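Long-range contact in adenylyl-sulfate kinase 1, chloroplastic (Arabidopsis thaliana, PDB 3UIE), which phosphorylates adenosine 5'-phosphosulfate with ATP to make 3'-phosphoadenylyl sulfate, an activated form of sulfate: residues L49-G61 and A90-L104. Sequence-based numbering, arbitrary orientation.
Sequences LYQKGKLCYILDG and AKLFADAGIICIASL. With ADX (adenosine-5'-phosphosulfate), chain D.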
loop_
_atom_site.group_PDB
_atom_site.type_symbol
_atom_site.label_atom_id
_atom_site.label_comp_id
_atom_site.label_asym_id
_atom_site.label_seq_id
_atom_site.Cartn_x
_atom_site.Cartn_y
_atom_site.Cartn_z
ATOM N N LEU A 49 7.481 -17.355 7.370
ATOM C CA LEU A 49 8.316 -16.182 7.599
ATOM C C LEU A 49 7.980 -15.532 8.936
ATOM O O LEU A 49 8.865 -15.110 9.674
ATOM C CB LEU A 49 8.150 -15.171 6.466
ATOM C CG LEU A 49 8.827 -15.609 5.167
ATOM C CD1 LEU A 49 8.379 -14.727 4.012
ATOM C CD2 LEU A 49 10.347 -15.602 5.316
ATOM N N TYR A 50 6.696 -15.502 9.264
ATOM C CA TYR A 50 6.271 -14.932 10.546
ATOM C C TYR A 50 6.912 -15.708 11.691
ATOM O O TYR A 50 7.372 -15.119 12.650
ATOM C CB TYR A 50 4.752 -14.950 10.697
ATOM C CG TYR A 50 4.352 -14.346 12.024
ATOM C CD1 TYR A 50 4.211 -12.975 12.156
ATOM C CD2 TYR A 50 4.199 -15.145 13.156
ATOM C CE1 TYR A 50 3.877 -12.399 13.385
ATOM C CE2 TYR A 50 3.878 -14.586 14.378
ATOM C CZ TYR A 50 3.716 -13.217 14.483
ATOM O OH TYR A 50 3.405 -12.655 15.694
ATOM N N GLN A 51 6.964 -17.037 11.584
ATOM C CA GLN A 51 7.540 -17.841 12.664
ATOM C C GLN A 51 9.058 -17.581 12.817
ATOM O O GLN A 51 9.616 -17.707 13.904
ATOM C CB GLN A 51 7.232 -19.333 12.472
ATOM C CG GLN A 51 7.909 -20.243 13.491
ATOM C CD GLN A 51 7.247 -21.617 13.594
ATOM O OE1 GLN A 51 6.074 -21.779 13.248
ATOM N NE2 GLN A 51 7.995 -22.606 14.086
ATOM N N LYS A 52 9.706 -17.181 11.731
ATOM C CA LYS A 52 11.109 -16.768 11.782
ATOM C C LYS A 52 11.283 -15.301 12.224
ATOM O O LYS A 52 12.403 -14.777 12.257
ATOM C CB LYS A 52 11.761 -16.980 10.412
ATOM C CG LYS A 52 11.823 -18.451 9.957
ATOM C CD LYS A 52 12.283 -18.584 8.506
ATOM C CE LYS A 52 13.803 -18.447 8.372
ATOM N NZ LYS A 52 14.551 -19.506 9.111
ATOM N N GLY A 53 10.178 -14.642 12.551
ATOM C CA GLY A 53 10.220 -13.267 13.027
ATOM C C GLY A 53 10.314 -12.239 11.914
ATOM O O GLY A 53 10.742 -11.110 12.131
ATOM N N LYS A 54 9.912 -12.619 10.707
ATOM C CA LYS A 54 9.950 -11.669 9.592
ATOM C C LYS A 54 8.540 -11.150 9.280
ATOM O O LYS A 54 7.563 -11.896 9.360
ATOM C CB LYS A 54 10.575 -12.312 8.356
ATOM C CG LYS A 54 11.902 -13.023 8.650
ATOM C CD LYS A 54 12.953 -12.038 9.141
ATOM C CE LYS A 54 14.075 -12.737 9.881
ATOM N NZ LYS A 54 15.058 -11.766 10.446
ATOM N N LEU A 55 8.448 -9.884 8.897
ATOM C CA LEU A 55 7.158 -9.252 8.654
ATOM C C LEU A 55 6.824 -9.264 7.177
ATOM O O LEU A 55 7.550 -8.673 6.364
ATOM C CB LEU A 55 7.169 -7.812 9.167
ATOM C CG LEU A 55 5.871 -7.018 9.012
ATOM C CD1 LEU A 55 4.725 -7.727 9.712
ATOM C CD2 LEU A 55 6.055 -5.597 9.564
ATOM N N CYS A 56 5.731 -9.946 6.837
ATOM C CA CYS A 56 5.242 -10.062 5.461
ATOM C C CYS A 56 3.845 -9.482 5.378
ATOM O O CYS A 56 3.154 -9.382 6.383
ATOM C CB CYS A 56 5.145 -11.527 5.026
ATOM S SG CYS A 56 6.682 -12.402 5.037
ATOM N N TYR A 57 3.419 -9.128 4.179
ATOM C CA TYR A 57 2.030 -8.725 3.986
ATOM C C TYR A 57 1.581 -9.193 2.605
ATOM O O TYR A 57 2.271 -8.951 1.626
ATOM C CB TYR A 57 1.863 -7.213 4.117
ATOM C CG TYR A 57 0.397 -6.878 4.226
ATOM C CD1 TYR A 57 -0.306 -7.137 5.402
ATOM C CD2 TYR A 57 -0.296 -6.365 3.140
ATOM C CE1 TYR A 57 -1.670 -6.862 5.492
ATOM C CE2 TYR A 57 -1.646 -6.097 3.215
ATOM C CZ TYR A 57 -2.326 -6.338 4.393
ATOM O OH TYR A 57 -3.670 -6.067 4.456
ATOM N N ILE A 58 0.415 -9.831 2.531
ATOM C CA ILE A 58 -0.081 -10.393 1.279
ATOM C C ILE A 58 -1.059 -9.456 0.587
ATOM O O ILE A 58 -2.051 -9.045 1.181
ATOM C CB ILE A 58 -0.799 -11.744 1.526
ATOM C CG1 ILE A 58 0.170 -12.764 2.126
ATOM C CG2 ILE A 58 -1.397 -12.307 0.222
ATOM C CD1 ILE A 58 -0.508 -14.064 2.570
ATOM N N LEU A 59 -0.761 -9.107 -0.659
ATOM C CA LEU A 59 -1.710 -8.419 -1.518
ATOM C C LEU A 59 -2.338 -9.441 -2.454
ATOM O O LEU A 59 -1.759 -9.792 -3.479
ATOM C CB LEU A 59 -1.004 -7.342 -2.351
ATOM C CG LEU A 59 -0.284 -6.242 -1.576
ATOM C CD1 LEU A 59 0.418 -5.270 -2.533
ATOM C CD2 LEU A 59 -1.277 -5.513 -0.665
ATOM N N ASP A 60 -3.531 -9.904 -2.111
ATOM C CA ASP A 60 -4.194 -10.921 -2.914
ATOM C C ASP A 60 -5.192 -10.293 -3.873
ATOM O O ASP A 60 -5.994 -9.426 -3.491
ATOM C CB ASP A 60 -4.887 -11.928 -2.010
ATOM C CG ASP A 60 -5.455 -13.100 -2.786
ATOM O OD1 ASP A 60 -4.683 -14.028 -3.087
ATOM O OD2 ASP A 60 -6.658 -13.077 -3.101
ATOM N N GLY A 61 -5.137 -10.721 -5.128
ATOM C CA GLY A 61 -5.984 -10.150 -6.156
ATOM C C GLY A 61 -7.436 -10.072 -5.743
ATOM O O GLY A 61 -8.078 -9.040 -5.902
ATOM N N ALA A 90 2.815 -2.716 -3.969
ATOM C CA ALA A 90 3.873 -3.632 -3.554
ATOM C C ALA A 90 5.203 -2.892 -3.396
ATOM O O ALA A 90 5.979 -3.164 -2.487
ATOM C CB ALA A 90 4.012 -4.763 -4.562
ATOM N N LYS A 91 5.466 -1.957 -4.298
ATOM C CA LYS A 91 6.678 -1.168 -4.226
ATOM C C LYS A 91 6.707 -0.333 -2.947
ATOM O O LYS A 91 7.750 -0.198 -2.314
ATOM C CB LYS A 91 6.783 -0.265 -5.455
ATOM C CG LYS A 91 7.908 0.739 -5.367
ATOM C CD LYS A 91 8.051 1.474 -6.670
ATOM C CE LYS A 91 9.188 2.469 -6.622
ATOM N NZ LYS A 91 9.357 3.140 -7.940
ATOM N N LEU A 92 5.561 0.236 -2.571
ATOM C CA LEU A 92 5.482 1.006 -1.327
ATOM C C LEU A 92 5.749 0.106 -0.111
ATOM O O LEU A 92 6.476 0.493 0.814
ATOM C CB LEU A 92 4.115 1.687 -1.192
ATOM C CG LEU A 92 3.743 2.672 -2.301
ATOM C CD1 LEU A 92 2.290 3.122 -2.154
ATOM C CD2 LEU A 92 4.687 3.876 -2.307
ATOM N N PHE A 93 5.175 -1.093 -0.110
ATOM C CA PHE A 93 5.438 -2.019 0.989
ATOM C C PHE A 93 6.905 -2.428 1.082
ATOM O O PHE A 93 7.467 -2.529 2.180
ATOM C CB PHE A 93 4.553 -3.265 0.899
ATOM C CG PHE A 93 3.209 -3.088 1.556
ATOM C CD1 PHE A 93 3.039 -3.367 2.900
ATOM C CD2 PHE A 93 2.126 -2.625 0.835
ATOM C CE1 PHE A 93 1.805 -3.202 3.514
ATOM C CE2 PHE A 93 0.880 -2.464 1.442
ATOM C CZ PHE A 93 0.725 -2.757 2.784
ATOM N N ALA A 94 7.510 -2.708 -0.066
ATOM C CA ALA A 94 8.933 -3.018 -0.107
ATOM C C ALA A 94 9.745 -1.844 0.434
ATOM O O ALA A 94 10.735 -2.034 1.148
ATOM C CB ALA A 94 9.358 -3.350 -1.562
ATOM N N ASP A 95 9.334 -0.623 0.096
ATOM C CA ASP A 95 10.064 0.555 0.543
ATOM C C ASP A 95 9.918 0.722 2.067
ATOM O O ASP A 95 10.816 1.240 2.734
ATOM C CB ASP A 95 9.597 1.806 -0.218
ATOM C CG ASP A 95 10.438 3.028 0.092
ATOM O OD1 ASP A 95 11.679 2.908 0.082
ATOM O OD2 ASP A 95 9.852 4.104 0.339
ATOM N N ALA A 96 8.815 0.220 2.611
ATOM C CA ALA A 96 8.577 0.241 4.056
ATOM C C ALA A 96 9.369 -0.840 4.777
ATOM O O ALA A 96 9.320 -0.921 6.008
ATOM C CB ALA A 96 7.102 0.067 4.337
ATOM N N GLY A 97 10.052 -1.695 4.013
ATOM C CA GLY A 97 10.888 -2.753 4.560
ATOM C C GLY A 97 10.190 -4.103 4.677
ATOM O O GLY A 97 10.737 -5.049 5.242
ATOM N N ILE A 98 8.969 -4.181 4.158
ATOM C CA ILE A 98 8.118 -5.361 4.281
ATOM C C ILE A 98 8.402 -6.349 3.148
ATOM O O ILE A 98 8.704 -5.934 2.039
ATOM C CB ILE A 98 6.633 -4.939 4.168
ATOM C CG1 ILE A 98 6.291 -3.884 5.222
ATOM C CG2 ILE A 98 5.721 -6.142 4.260
ATOM C CD1 ILE A 98 6.435 -4.372 6.613
ATOM N N ILE A 99 8.304 -7.646 3.440
ATOM C CA ILE A 99 8.312 -8.676 2.407
ATOM C C ILE A 99 6.891 -8.760 1.889
ATOM O O ILE A 99 6.004 -9.320 2.537
ATOM C CB ILE A 99 8.777 -10.031 2.968
ATOM C CG1 ILE A 99 10.225 -9.905 3.461
ATOM C CG2 ILE A 99 8.667 -11.152 1.893
ATOM C CD1 ILE A 99 10.667 -10.987 4.437
ATOM N N CYS A 100 6.666 -8.156 0.730
ATOM C CA CYS A 100 5.315 -8.047 0.192
ATOM C C CYS A 100 5.037 -9.178 -0.785
ATOM O O CYS A 100 5.735 -9.311 -1.789
ATOM C CB CYS A 100 5.146 -6.692 -0.518
ATOM S SG CYS A 100 3.462 -6.394 -1.087
ATOM N N ILE A 101 4.027 -9.997 -0.485
ATOM C CA ILE A 101 3.692 -11.129 -1.336
ATOM C C ILE A 101 2.457 -10.785 -2.153
ATOM O O ILE A 101 1.383 -10.597 -1.598
ATOM C CB ILE A 101 3.385 -12.371 -0.488
ATOM C CG1 ILE A 101 4.569 -12.683 0.439
ATOM C CG2 ILE A 101 3.035 -13.577 -1.402
ATOM C CD1 ILE A 101 4.210 -13.633 1.575
ATOM N N ALA A 102 2.620 -10.657 -3.466
ATOM C CA ALA A 102 1.487 -10.339 -4.321
ATOM C C ALA A 102 0.999 -11.608 -4.986
ATOM O O ALA A 102 1.767 -12.312 -5.629
ATOM C CB ALA A 102 1.878 -9.289 -5.364
ATOM N N SER A 103 -0.278 -11.912 -4.818
ATOM C CA SER A 103 -0.853 -13.153 -5.342
ATOM C C SER A 103 -2.024 -12.834 -6.261
ATOM O O SER A 103 -3.141 -12.688 -5.793
ATOM C CB SER A 103 -1.318 -14.035 -4.176
ATOM O OG SER A 103 -2.086 -15.156 -4.608
ATOM N N LEU A 104 -1.751 -12.687 -7.551
ATOM C CA LEU A 104 -2.741 -12.268 -8.536
ATOM C C LEU A 104 -2.517 -13.136 -9.755
ATOM O O LEU A 104 -1.375 -13.495 -10.045
ATOM C CB LEU A 104 -2.454 -10.832 -8.970
ATOM C CG LEU A 104 -3.060 -9.550 -8.425
ATOM C CD1 LEU A 104 -2.595 -9.269 -7.006
ATOM C CD2 LEU A 104 -2.644 -8.420 -9.354
HETATM S SB ADX D . -6.064 -10.507 -12.603
HETATM O O1B ADX D . -6.612 -9.185 -12.719
HETATM O O2B ADX D . -6.036 -11.128 -13.947
HETATM O O3B ADX D . -4.683 -10.479 -12.082
HETATM P PA ADX D . -7.037 -11.339 -10.136
HETATM O O1A ADX D . -6.977 -9.922 -9.630
HETATM O O2A ADX D . -6.016 -12.234 -9.450
HETATM O O3A ADX D . -6.931 -11.378 -11.728
HETATM O "O5'" ADX D . -8.490 -11.871 -9.833
HETATM C "C5'" ADX D . -8.762 -13.235 -9.949
HETATM C "C4'" ADX D . -9.878 -13.719 -9.179
HETATM O "O4'" ADX D . -11.077 -13.126 -9.667
HETATM C "C3'" ADX D . -9.993 -15.188 -9.370
HETATM O "O3'" ADX D . -9.941 -15.803 -8.122
HETATM C "C2'" ADX D . -11.283 -15.424 -9.876
HETATM O "O2'" ADX D . -11.970 -16.064 -8.853
HETATM C "C1'" ADX D . -11.954 -14.124 -10.091
HETATM N N9 ADX D . -12.415 -13.965 -11.444
HETATM C C8 ADX D . -13.629 -13.499 -11.818
HETATM N N7 ADX D . -13.668 -13.414 -13.160
HETATM C C5 ADX D . -12.475 -13.828 -13.638
HETATM C C6 ADX D . -11.932 -13.967 -14.930
HETATM N N6 ADX D . -12.711 -13.609 -16.073
HETATM N N1 ADX D . -10.669 -14.437 -15.085
HETATM C C2 ADX D . -9.930 -14.764 -14.012
HETATM N N3 ADX D . -10.422 -14.640 -12.757
HETATM C C4 ADX D . -11.674 -14.178 -12.543
#
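Strands C56-D60 and I99-S103, neighbours in the parallel sheet of this P-loop kinase, are joined by a beta-alpha-beta crossover whose helix, 76-95, packs back over Y57 and L59. Six backbone hydrogen bonds zip the pair, running from I99 N to L55 O at one end to the nearly straight G61 N to S103 O (2.9 Å) at the other. On the crossover-helix face, the planes of the Y57 and F93 rings are within 5° of parallel yet strongly offset, with Y57 CD2 3.8 Å from F93 CZ. Y57 CG stands anti to the backbone N (chi1 -167°), carrying the ring out toward the dimer interface, where its OH bonds D95 of the second subunit. L59 pushes CD1 against C100 SG (3.6 Å) and also reaches A90, while its CD2 meets the Y57 ring edge in plane. The other face, under helix 38-51, holds C56, whose CB approaches I101 CD1 (4.1 Å), and I58, whose CG1 touches I101. Toward the active site D60 OD1 is hydrogen-bonded to S39 OG of the ATP-binding loop. L104 brings CD1 to G61 N (3.5 Å), packs on N82 and V86 of helix 76-95, and has its CA 3.4 Å from ADX O2A. With only an alanine in place of L104, G61, N82 and V86 would probably lose a packing partner beside the substrate. At this C-terminal edge of the parallel sheet, helix 61-64 starts at G61 and, with L104, borders the phosphosulfate, a placing of substrate typical of P-loop kinases.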